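Local coordinates for putative modulator of DNA gyrase (Bacteroides thetaiotaomicron, PDB 1VPB) that belongs to the TldD/PmbA (U62) peptidase family and may act as a metallopeptidase, at the interface of chains A and B. Sequence-based numbering; all coordinates share one arbitrary frame. Chains: chain A/B, putative modulator of DNA gyrase.

The interface of chains A and B. Residues chain A 78-79, 97, 100-101, 104; chain B 49, 58-59, 142.
B:Leu59 pushes its side chain against the last turn of a chain A helix, with A:Ser100 and A:Thr101 on one flank and A:Leu104 across its base. Its CB meets the methyl CD1 of A:Leu104 at 3.9 Å, the two leucine side chains crossing at about a right angle. From there CG runs anti to the backbone N (chi1 175°), which carries the fork away from that N and sets one methyl against the helix turn and the other on a ring of its own chain. The CD2 methyl of B:Leu59 reaches the helix, lying 3.8 Å from CB of A:Ser100 and 3.6 Å from the hydroxyl OG1 of A:Thr101. The other branch, CD1, stays within its own chain and rests on one face of the B:Phe49 ring, offset toward the rim. Over the centre of the opposite face sits CB of B:Ile142, so the ring is sandwiched between two aliphatic groups of chain B and offers its edge to chain A. In the ring plane at that edge comes CD2 of A:Leu104, 3.7 Å from CD1 of B:Phe49; the same methyl touches the tip CD1 of B:Ile142. A:Leu104 thus spends one branch on B:Leu59 and the other on B:Phe49 and B:Ile142.

The A:Thr101 hydroxyl is tied back to its own helix: OG1 donates to the carbonyl O of A:Gly97 at 2.8 Å, from above the carbonyl plane, which fixes the hydroxyl's rotation while its oxygen still packs against CD2 of B:Leu59. An alanine here would probably leave B:Leu59 CD2 without part of its packing surface and the A:Gly97 carbonyl without its side-chain donor. The backbone N of A:Ser79 donates to the carbonyl O of B:Leu59 at 3.1 Å, nearly straight (160° at H).

In the fold, the end of helix 87-101, the loop after it and strand 76-82 of chain A meet strands 36-52 and 58-73 and helix 138-150 of chain B, a part of the two-fold symmetric interface of the deposited dimer, which the structure alone does not show to be the one in solution.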
# COMPACT_ATOMS: atom_id res chain seq x y z
N GLY A 78 -9.94 17.81 13.82
CA GLY A 78 -9.08 16.67 14.15
C GLY A 78 -9.80 15.37 13.89
O GLY A 78 -10.99 15.27 14.02
N SER A 79 -9.02 14.33 13.61
CA SER A 79 -9.54 12.99 13.38
C SER A 79 -8.93 11.95 14.28
O SER A 79 -7.69 11.89 14.45
CB SER A 79 -9.24 12.61 11.90
OG SER A 79 -9.76 13.59 11.01
N GLY A 97 -8.07 13.53 22.26
CA GLY A 97 -8.23 13.96 20.90
C GLY A 97 -8.73 15.40 20.76
O GLY A 97 -8.21 16.18 19.96
N SER A 100 -5.91 17.78 21.95
CA SER A 100 -4.87 17.79 20.95
C SER A 100 -5.28 18.59 19.70
O SER A 100 -4.47 19.35 19.14
CB SER A 100 -4.56 16.36 20.56
OG SER A 100 -3.95 15.71 21.64
N THR A 101 -6.51 18.44 19.30
CA THR A 101 -7.06 19.12 18.12
C THR A 101 -7.01 20.61 18.33
O THR A 101 -6.69 21.37 17.43
CB THR A 101 -8.50 18.68 17.86
OG1 THR A 101 -8.55 17.31 17.44
CG2 THR A 101 -9.24 19.48 16.81
N LEU A 104 -4.02 22.72 17.09
CA LEU A 104 -3.88 23.01 15.65
C LEU A 104 -4.19 24.48 15.37
O LEU A 104 -4.82 25.16 16.19
CB LEU A 104 -4.86 22.16 14.85
CG LEU A 104 -4.66 20.67 14.91
CD1 LEU A 104 -5.75 19.95 14.18
CD2 LEU A 104 -3.31 20.22 14.47
N PHE B 49 0.93 14.59 13.41
CA PHE B 49 0.64 15.96 13.00
C PHE B 49 1.32 16.19 11.65
O PHE B 49 2.52 15.96 11.51
CB PHE B 49 1.20 17.04 13.95
CG PHE B 49 0.51 17.12 15.29
CD1 PHE B 49 -0.69 17.83 15.43
CD2 PHE B 49 1.09 16.55 16.44
CE1 PHE B 49 -1.34 17.90 16.71
CE2 PHE B 49 0.44 16.59 17.68
CZ PHE B 49 -0.78 17.27 17.81
N ARG B 58 -3.02 19.21 10.16
CA ARG B 58 -3.77 17.99 10.25
C ARG B 58 -3.33 17.19 11.50
O ARG B 58 -2.15 17.15 11.82
CB ARG B 58 -3.58 17.20 8.97
CG ARG B 58 -4.18 17.90 7.74
N LEU B 59 -4.29 16.60 12.19
CA LEU B 59 -4.05 15.70 13.30
C LEU B 59 -4.80 14.40 13.06
O LEU B 59 -6.02 14.41 12.81
CB LEU B 59 -4.66 16.26 14.57
CG LEU B 59 -4.57 15.35 15.78
CD1 LEU B 59 -3.11 15.02 16.21
CD2 LEU B 59 -5.28 16.01 16.86
N ILE B 142 3.41 19.24 18.20
CA ILE B 142 3.12 20.05 17.03
C ILE B 142 4.07 21.25 16.90
O ILE B 142 4.42 21.64 15.79
CB ILE B 142 1.64 20.47 16.99
CG1 ILE B 142 1.32 20.99 15.60
CG2 ILE B 142 1.36 21.53 18.05
CD1 ILE B 142 -0.02 21.60 15.47